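Local coordinates for protein uroporphyrinogen III Synthase (Thermus thermophilus, PDB 1WCX) that probably catalyses the cyclisation of hydroxymethylbilane, with inversion of its last pyrrole ring, to uroporphyrinogen III on the tetrapyrrole pathway, at residues G15-E20 with Q39-V44; P88-F93 with A108-H113; P125-G130 with A151-R156. The protein carries 3 engineered substitutions. All blocks are in the same frame, centred on the assembly; numbering follows the deposited sequence.

Interaction 1: G15-E20 with Q39-V44; sequences GLRRKE and QATEKV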
loop_
_atom_site.group_PDB
_atom_site.type_symbol
_atom_site.label_atom_id
_atom_site.label_comp_id
_atom_site.label_asym_id
_atom_site.label_seq_id
_atom_site.Cartn_x
_atom_site.Cartn_y
_atom_site.Cartn_z
ATOM N N GLY A 15 5.161 -3.994 -9.508
ATOM C CA GLY A 15 5.341 -2.667 -8.891
ATOM C C GLY A 15 5.438 -1.543 -9.930
ATOM O O GLY A 15 5.480 -1.786 -11.105
ATOM N N LEU A 16 5.472 -0.339 -9.445
ATOM C CA LEU A 16 5.518 0.813 -10.354
ATOM C C LEU A 16 6.744 1.735 -10.114
ATOM O O LEU A 16 7.493 2.011 -11.069
ATOM C CB LEU A 16 4.254 1.636 -10.245
ATOM C CG LEU A 16 4.156 2.916 -11.123
ATOM C CD1 LEU A 16 4.157 2.525 -12.604
ATOM C CD2 LEU A 16 2.907 3.690 -10.766
ATOM N N ARG A 17 6.924 2.151 -8.908
ATOM C CA ARG A 17 8.010 3.111 -8.618
ATOM C C ARG A 17 9.437 2.630 -8.726
ATOM O O ARG A 17 10.338 3.471 -8.962
ATOM C CB ARG A 17 7.778 3.736 -7.208
ATOM C CG ARG A 17 7.829 2.713 -6.116
ATOM C CD ARG A 17 7.070 3.222 -4.887
ATOM N NE ARG A 17 5.677 3.519 -5.246
ATOM C CZ ARG A 17 4.706 3.755 -4.360
ATOM N NH1 ARG A 17 3.492 4.020 -4.782
ATOM N NH2 ARG A 17 4.981 3.715 -3.055
ATOM N N ARG A 18 9.670 1.336 -8.562
ATOM C CA ARG A 18 11.041 0.837 -8.618
ATOM C C ARG A 18 11.301 -0.149 -9.768
ATOM O O ARG A 18 12.213 -0.989 -9.685
ATOM C CB ARG A 18 11.411 0.188 -7.293
ATOM C CG ARG A 18 11.374 1.162 -6.111
ATOM C CD ARG A 18 12.080 0.484 -4.928
ATOM N NE ARG A 18 11.172 -0.523 -4.358
ATOM C CZ ARG A 18 11.405 -1.185 -3.228
ATOM N NH1 ARG A 18 10.516 -2.081 -2.803
ATOM N NH2 ARG A 18 12.581 -1.088 -2.577
ATOM N N LYS A 19 10.475 -0.071 -10.813
ATOM C CA LYS A 19 10.595 -0.979 -11.931
ATOM C C LYS A 19 11.980 -0.961 -12.579
ATOM O O LYS A 19 12.459 -1.985 -13.029
ATOM C CB LYS A 19 9.488 -0.643 -12.980
ATOM C CG LYS A 19 9.563 0.742 -13.513
ATOM C CD LYS A 19 8.488 1.012 -14.559
ATOM C CE LYS A 19 7.108 0.832 -13.996
ATOM N NZ LYS A 19 6.054 1.277 -14.975
ATOM N N GLU A 20 12.613 0.179 -12.603
ATOM C CA GLU A 20 13.937 0.316 -13.209
ATOM C C GLU A 20 15.027 -0.409 -12.413
ATOM O O GLU A 20 15.924 -1.026 -12.964
ATOM C CB GLU A 20 14.333 1.788 -13.358
ATOM C CG GLU A 20 15.550 2.011 -14.234
ATOM C CD GLU A 20 16.023 3.477 -14.232
ATOM O OE1 GLU A 20 16.643 3.913 -13.201
ATOM O OE2 GLU A 20 15.777 4.189 -15.224
ATOM N N GLN A 39 -0.883 -0.792 -11.099
ATOM C CA GLN A 39 -1.420 0.412 -10.515
ATOM C C GLN A 39 -1.095 1.695 -11.293
ATOM O O GLN A 39 -0.071 1.759 -12.007
ATOM C CB GLN A 39 -0.936 0.572 -9.079
ATOM C CG GLN A 39 0.500 1.084 -9.048
ATOM C CD GLN A 39 1.137 0.970 -7.681
ATOM O OE1 GLN A 39 1.320 -0.093 -7.147
ATOM N NE2 GLN A 39 1.543 2.164 -7.122
ATOM N N ALA A 40 -1.943 2.710 -11.118
ATOM C CA ALA A 40 -1.709 4.022 -11.683
ATOM C C ALA A 40 -1.714 4.984 -10.469
ATOM O O ALA A 40 -2.633 4.917 -9.663
ATOM C CB ALA A 40 -2.877 4.393 -12.606
ATOM N N THR A 41 -0.722 5.819 -10.331
ATOM C CA THR A 41 -0.661 6.715 -9.188
ATOM C C THR A 41 -0.445 8.152 -9.594
ATOM O O THR A 41 0.382 8.459 -10.475
ATOM C CB THR A 41 0.476 6.321 -8.214
ATOM O OG1 THR A 41 1.647 6.988 -8.586
ATOM C CG2 THR A 41 0.709 4.882 -8.197
ATOM N N GLU A 42 -1.160 9.061 -8.917
ATOM C CA GLU A 42 -0.997 10.493 -9.204
ATOM C C GLU A 42 -1.225 11.327 -7.950
ATOM O O GLU A 42 -1.958 10.903 -7.047
ATOM C CB GLU A 42 -1.969 10.911 -10.284
ATOM C CG GLU A 42 -3.429 10.654 -9.956
ATOM C CD GLU A 42 -4.300 10.660 -11.205
ATOM O OE1 GLU A 42 -5.540 10.434 -11.072
ATOM O OE2 GLU A 42 -3.752 10.885 -12.318
ATOM N N LYS A 43 -0.565 12.444 -7.872
ATOM C CA LYS A 43 -0.716 13.406 -6.789
ATOM C C LYS A 43 -1.976 14.118 -7.045
ATOM O O LYS A 43 -2.263 14.513 -8.183
ATOM C CB LYS A 43 0.446 14.357 -6.788
ATOM C CG LYS A 43 1.361 14.320 -5.569
ATOM C CD LYS A 43 1.903 12.914 -5.328
ATOM C CE LYS A 43 2.904 12.904 -4.152
ATOM N NZ LYS A 43 3.210 11.546 -3.677
ATOM N N VAL A 44 -2.814 14.322 -6.013
ATOM C CA VAL A 44 -4.083 15.052 -6.176
ATOM C C VAL A 44 -3.766 16.587 -6.023
ATOM O O VAL A 44 -3.110 16.976 -5.092
ATOM C CB VAL A 44 -5.102 14.639 -5.151
ATOM C CG1 VAL A 44 -6.396 15.496 -5.265
ATOM C CG2 VAL A 44 -5.425 13.154 -5.308
#
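Leu16 lays its side chain against the aliphatic part of Gln39, CB lying 4.0 Å from Gln39 CG, while its CD2 methyl reaches on to meet Thr41. Leu16 and Thr41 approach tip to tip, with CD2 3.6 Å from Thr41 CG2. The leucine CG lies anti to the backbone N (chi1 179°), which sends the branch outward so that CD2 reaches strand 39-43. Gln39 and Arg17 cross at about a right angle: Arg17 NH1 is 3.6 Å from Gln39 NE2, with the guanidinium and amide planes 83° apart. As two donors these nitrogens do not bond to each other. Gln39 OE1 instead accepts from Gln194 NE2, and Arg17 NH1 makes a weak hydrogen bond to His165 NE2. Replacing Gln39 by an alanine is likely to deprive Gln194 NE2 of its acceptor and to open a gap beside Leu16 CB. The contact sets the turn leading into helix 19-28 against strand 39-43, which pairs antiparallel with strand 163-167. These two strands form the two-stranded connector of the bilobed HemD fold, so the turn, which follows strand 9-13 of one five-stranded parallel sheet, packs where the connector leaves that lobe.

Interaction 2: P88-F93 with A108-H113; sequences PLAKAF and AGLPPH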
loop_
_atom_site.group_PDB
_atom_site.type_symbol
_atom_site.label_atom_id
_atom_site.label_comp_id
_atom_site.label_asym_id
_atom_site.label_seq_id
_atom_site.Cartn_x
_atom_site.Cartn_y
_atom_site.Cartn_z
ATOM N N PRO A 88 -3.219 21.932 15.352
ATOM C CA PRO A 88 -4.307 21.012 15.558
ATOM C C PRO A 88 -3.906 19.569 15.564
ATOM O O PRO A 88 -4.464 18.746 16.314
ATOM C CB PRO A 88 -5.309 21.346 14.421
ATOM C CG PRO A 88 -4.405 21.834 13.317
ATOM C CD PRO A 88 -3.403 22.707 14.043
ATOM N N LEU A 89 -2.927 19.196 14.743
ATOM C CA LEU A 89 -2.464 17.812 14.717
ATOM C C LEU A 89 -1.785 17.489 16.082
ATOM O O LEU A 89 -1.839 16.393 16.570
ATOM C CB LEU A 89 -1.511 17.552 13.574
ATOM C CG LEU A 89 -2.016 16.770 12.350
ATOM C CD1 LEU A 89 -3.487 16.782 12.214
ATOM C CD2 LEU A 89 -1.344 17.266 11.080
ATOM N N ALA A 90 -1.138 18.501 16.651
ATOM C CA ALA A 90 -0.435 18.346 17.906
ATOM C C ALA A 90 -1.446 18.046 19.057
ATOM O O ALA A 90 -1.107 17.279 19.991
ATOM C CB ALA A 90 0.356 19.614 18.243
ATOM N N LYS A 91 -2.642 18.592 18.954
ATOM C CA LYS A 91 -3.644 18.344 19.979
ATOM C C LYS A 91 -4.491 17.071 19.786
ATOM O O LYS A 91 -4.991 16.464 20.730
ATOM C CB LYS A 91 -4.605 19.578 20.063
ATOM C CG LYS A 91 -3.865 20.811 20.584
ATOM C CD LYS A 91 -4.828 21.942 20.884
ATOM C CE LYS A 91 -4.070 23.155 21.476
ATOM N NZ LYS A 91 -5.027 24.286 21.797
ATOM N N ALA A 92 -4.579 16.628 18.530
ATOM C CA ALA A 92 -5.327 15.431 18.234
ATOM C C ALA A 92 -4.611 14.196 18.758
ATOM O O ALA A 92 -3.429 14.224 18.980
ATOM C CB ALA A 92 -5.531 15.297 16.723
ATOM N N PHE A 93 -5.375 13.115 18.919
ATOM C CA PHE A 93 -4.810 11.800 19.283
ATOM C C PHE A 93 -4.383 11.257 17.912
ATOM O O PHE A 93 -5.195 11.149 17.032
ATOM C CB PHE A 93 -5.917 10.908 19.856
ATOM C CG PHE A 93 -5.407 9.564 20.388
ATOM C CD1 PHE A 93 -4.608 9.524 21.505
ATOM C CD2 PHE A 93 -5.766 8.437 19.723
ATOM C CE1 PHE A 93 -4.160 8.336 22.001
ATOM C CE2 PHE A 93 -5.312 7.145 20.254
ATOM C CZ PHE A 93 -4.512 7.133 21.348
ATOM N N ALA A 108 7.763 14.772 11.336
ATOM C CA ALA A 108 7.041 16.069 11.324
ATOM C C ALA A 108 6.943 16.654 12.746
ATOM O O ALA A 108 6.301 17.704 12.927
ATOM C CB ALA A 108 5.673 15.858 10.709
ATOM N N GLY A 109 7.511 16.014 13.696
ATOM C CA GLY A 109 7.470 16.498 15.070
ATOM C C GLY A 109 6.152 16.205 15.692
ATOM O O GLY A 109 5.754 16.812 16.677
ATOM N N LEU A 110 5.421 15.206 15.141
ATOM C CA LEU A 110 4.089 14.848 15.652
ATOM C C LEU A 110 4.036 13.309 15.813
ATOM O O LEU A 110 3.201 12.662 15.187
ATOM C CB LEU A 110 3.028 15.278 14.665
ATOM C CG LEU A 110 2.944 16.820 14.367
ATOM C CD1 LEU A 110 2.079 17.060 13.134
ATOM C CD2 LEU A 110 2.290 17.468 15.580
ATOM N N PRO A 111 4.902 12.750 16.647
ATOM C CA PRO A 111 4.946 11.288 16.859
ATOM C C PRO A 111 3.556 10.710 17.224
ATOM O O PRO A 111 2.834 11.298 17.953
ATOM C CB PRO A 111 5.965 11.112 18.009
ATOM C CG PRO A 111 5.883 12.447 18.761
ATOM C CD PRO A 111 5.791 13.448 17.614
ATOM N N PRO A 112 3.218 9.528 16.669
ATOM C CA PRO A 112 1.970 8.910 16.877
ATOM C C PRO A 112 1.862 8.362 18.375
ATOM O O PRO A 112 2.867 7.993 18.951
ATOM C CB PRO A 112 1.879 7.749 15.861
ATOM C CG PRO A 112 3.380 7.381 15.726
ATOM C CD PRO A 112 4.084 8.731 15.704
ATOM N N HIS A 113 0.658 8.345 18.876
ATOM C CA HIS A 113 0.407 7.828 20.243
ATOM C C HIS A 113 0.299 6.328 20.203
ATOM O O HIS A 113 0.508 5.657 21.187
ATOM C CB HIS A 113 -0.893 8.400 20.775
ATOM C CG HIS A 113 -0.880 9.931 20.890
ATOM N ND1 HIS A 113 -0.125 10.594 21.817
ATOM C CD2 HIS A 113 -1.466 10.881 20.143
ATOM C CE1 HIS A 113 -0.226 11.889 21.653
ATOM N NE2 HIS A 113 -1.045 12.082 20.601
#
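His113 and Phe93 bring their rings together as a near-parallel pair, the planes only 6° apart but displaced so far that little of one ring lies above the other; the centroids are 5.0 Å apart. The closest approach is by His113 CB, 3.5 Å from Phe93 CE1; the CG-CD2 side of the imidazole follows, with His113 CD2 3.7 Å from Phe93 CD1. Because Phe93 CG stands anti to the backbone N (chi1 -175°), the ring end swings in to His113 although the bond from CA to CB is not aimed at that segment. Farther round the imidazole, NE2 faces Ala92 O near the ring plane, at a separation of 3.6 Å that does not amount to a hydrogen bond.

Leu110 makes the second patch, straddling the last turn of helix 86-91. Its CD1 meets Leu89 CB at 3.7 Å, the two leucine side chains crossing at about a right angle, while its other methyl, CD2, presses on the backbone at Ala90 CA, also 3.7 Å away. Both leucines additionally touch the engineered Met75 of helix 68-80. Leu110 follows Gly109, whose positive phi closes helix 99-107 in a Schellman motif.

The two patches thus join the end of helix 86-91 and the start of strand 93-96 to the loop that leads into strand 114-115, the neighbouring parallel strand. Arg94 bridges the same gap with polar bonds, donating to Leu89 O and Pro111 O. Between the two segments themselves the evidence is of van der Waals contact, methyl on helix and ring beside ring; cohesion probably comes from burying apolar surface and from close fit, with directional bonding supplied by Arg94.

Interaction 3: P125-G130 with A151-R156; sequences PLLPQG and AERGYR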
loop_
_atom_site.group_PDB
_atom_site.type_symbol
_atom_site.label_atom_id
_atom_site.label_comp_id
_atom_site.label_asym_id
_atom_site.label_seq_id
_atom_site.Cartn_x
_atom_site.Cartn_y
_atom_site.Cartn_z
ATOM N N PRO A 125 -8.127 -2.242 17.908
ATOM C CA PRO A 125 -7.938 -2.146 19.365
ATOM C C PRO A 125 -7.313 -0.865 19.820
ATOM O O PRO A 125 -7.248 -0.552 21.022
ATOM C CB PRO A 125 -7.000 -3.361 19.648
ATOM C CG PRO A 125 -6.221 -3.470 18.365
ATOM C CD PRO A 125 -7.303 -3.316 17.337
ATOM N N LEU A 126 -6.867 -0.033 18.834
ATOM C CA LEU A 126 -6.253 1.231 19.135
ATOM C C LEU A 126 -7.208 2.420 18.925
ATOM O O LEU A 126 -6.850 3.589 19.234
ATOM C CB LEU A 126 -4.989 1.445 18.263
ATOM C CG LEU A 126 -3.982 0.279 18.298
ATOM C CD1 LEU A 126 -2.801 0.609 17.391
ATOM C CD2 LEU A 126 -3.501 0.055 19.728
ATOM N N LEU A 127 -8.390 2.161 18.368
ATOM C CA LEU A 127 -9.342 3.223 18.137
ATOM C C LEU A 127 -10.115 3.482 19.462
ATOM O O LEU A 127 -10.718 2.571 19.976
ATOM C CB LEU A 127 -10.323 2.893 17.037
ATOM C CG LEU A 127 -9.771 2.562 15.633
ATOM C CD1 LEU A 127 -10.941 2.232 14.721
ATOM C CD2 LEU A 127 -8.972 3.729 15.084
ATOM N N PRO A 128 -10.074 4.671 19.950
ATOM C CA PRO A 128 -10.743 5.077 21.215
ATOM C C PRO A 128 -12.229 5.393 21.034
ATOM O O PRO A 128 -12.647 5.713 19.952
ATOM C CB PRO A 128 -9.937 6.310 21.650
ATOM C CG PRO A 128 -9.635 6.966 20.345
ATOM C CD PRO A 128 -9.208 5.774 19.456
ATOM N N GLN A 129 -13.007 5.260 22.119
ATOM C CA GLN A 129 -14.438 5.591 22.113
ATOM C C GLN A 129 -14.437 7.108 22.373
ATOM O O GLN A 129 -13.494 7.578 23.052
ATOM C CB GLN A 129 -15.150 4.770 23.217
ATOM C CG GLN A 129 -14.455 3.470 23.622
ATOM C CD GLN A 129 -14.735 3.047 25.083
ATOM O OE1 GLN A 129 -13.814 3.061 25.965
ATOM N NE2 GLN A 129 -15.988 2.657 25.371
ATOM N N GLY A 130 -14.869 7.690 21.801
ATOM C CA GLY A 130 -14.845 9.111 21.995
ATOM C C GLY A 130 -15.945 9.725 21.205
ATOM O O GLY A 130 -17.034 9.153 21.063
ATOM N N ALA A 151 -16.768 5.216 12.707
ATOM C CA ALA A 151 -18.159 5.643 12.888
ATOM C C ALA A 151 -18.699 4.985 14.208
ATOM O O ALA A 151 -19.240 5.684 15.088
ATOM C CB ALA A 151 -19.004 5.199 11.737
ATOM N N GLU A 152 -18.478 3.682 14.332
ATOM C CA GLU A 152 -18.914 2.984 15.538
ATOM C C GLU A 152 -18.300 3.559 16.806
ATOM O O GLU A 152 -18.965 3.642 17.855
ATOM C CB GLU A 152 -18.554 1.483 15.428
ATOM C CG GLU A 152 -19.087 0.820 14.175
ATOM C CD GLU A 152 -19.013 -0.673 14.244
ATOM O OE1 GLU A 152 -17.979 -1.217 14.719
ATOM O OE2 GLU A 152 -20.006 -1.333 13.818
ATOM N N ARG A 153 -17.014 3.949 16.748
ATOM C CA ARG A 153 -16.382 4.546 17.913
ATOM C C ARG A 153 -17.003 5.945 18.181
ATOM O O ARG A 153 -16.612 6.612 19.148
ATOM C CB ARG A 153 -14.879 4.684 17.698
ATOM C CG ARG A 153 -14.209 3.360 17.291
ATOM C CD ARG A 153 -14.108 2.371 18.424
ATOM N NE ARG A 153 -13.617 1.080 17.938
ATOM C CZ ARG A 153 -12.907 0.233 18.638
ATOM N NH1 ARG A 153 -12.585 0.514 19.899
ATOM N NH2 ARG A 153 -12.508 -0.910 18.127
ATOM N N GLY A 154 -17.922 6.369 17.339
ATOM C CA GLY A 154 -18.568 7.618 17.506
ATOM C C GLY A 154 -18.008 8.865 16.752
ATOM O O GLY A 154 -18.441 9.992 17.033
ATOM N N TYR A 155 -17.089 8.659 15.804
ATOM C CA TYR A 155 -16.512 9.775 15.113
ATOM C C TYR A 155 -17.072 10.061 13.707
ATOM O O TYR A 155 -17.558 9.148 13.035
ATOM C CB TYR A 155 -14.984 9.589 14.945
ATOM C CG TYR A 155 -14.222 9.421 16.245
ATOM C CD1 TYR A 155 -14.116 8.177 16.837
ATOM C CD2 TYR A 155 -13.634 10.496 16.869
ATOM C CE1 TYR A 155 -13.431 8.024 18.030
ATOM C CE2 TYR A 155 -12.936 10.347 18.039
ATOM C CZ TYR A 155 -12.852 9.107 18.635
ATOM O OH TYR A 155 -12.149 8.977 19.791
ATOM N N ARG A 156 -16.979 11.304 13.323
ATOM C CA ARG A 156 -17.383 11.727 11.969
ATOM C C ARG A 156 -16.043 11.684 11.220
ATOM O O ARG A 156 -15.088 12.287 11.678
ATOM C CB ARG A 156 -17.887 13.191 12.001
ATOM C CG ARG A 156 -18.340 13.680 10.640
ATOM C CD ARG A 156 -18.020 15.168 10.447
ATOM N NE ARG A 156 -18.527 16.002 11.531
ATOM C CZ ARG A 156 -18.139 17.263 11.743
ATOM N NH1 ARG A 156 -18.636 17.983 12.744
ATOM N NH2 ARG A 156 -17.251 17.813 10.954
#
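Tyr155 OH gives a weak hydrogen bond to Pro128 O at 3.3 Å. That carbonyl oxygen lies in the plane of the phenol at its edge, only 3.1 Å from Tyr155 CE1, so it meets the ring through both the hydroxyl and the neighbouring C-H. A second weak bond runs from Gly130 N to Arg153 O, but its geometry is uncertain, because the peptide link between Gln129 C and Gly130 N is modelled too short. A third polar approach, Arg153 NH1 to Leu127 O at 2.8 Å, has too poor an angle to count as a hydrogen bond, although the proximity of positive guanidinium and carbonyl is probably favourable.

Gly154, with positive phi, ends helix 144-152 in a Schellman motif and turns the chain into strand 155-160. Strand 132-137, that helix and strand 155-160 form a beta-alpha-beta crossover between neighbouring parallel strands. The contact lies at the end of the crossover where the first strand is entered and the second begins, setting the loop before strand 132-137 on the turn after the helix.

Beyond the bonds, Arg153 bends at chi2 (-73°) and runs along the loop. One face of its guanidinium receives Leu127 CB, 3.9 Å above the plane and displaced toward the rim, while Arg153 CB sits 3.3 Å from Pro128 O. Pro128 crosses Tyr155 at about a right angle and puts CG beside the hydroxyl. Gly130 C lies over one face of the phenol, and Gly130 CA is 3.5 Å from Tyr155 OH. Past the arginine, the Leu127 side chain packs on Leu146, Ala149 and Leu150 of helix 144-152.

How the interactions relate
From the N terminus the three contacts follow in series; none nests in or crosses another. Interaction 1 closes a loop through helix 19-28 and strand 31-35, tying one lobe to the two-stranded connector. The chain then enters the other lobe, where interaction 2 closes over strand 93-96 and helix 99-107, and interaction 3 over strand 132-137 and helix 144-152, both within the second five-stranded parallel sheet and its helices. Interactions 2 and 3, with centres about 17 Å apart, touch: Phe93 CE2 lies 4.0 Å from Leu126 O. Interaction 1 stands apart, its centre about 29 Å from that of interaction 2 and about 33 Å from that of interaction 3.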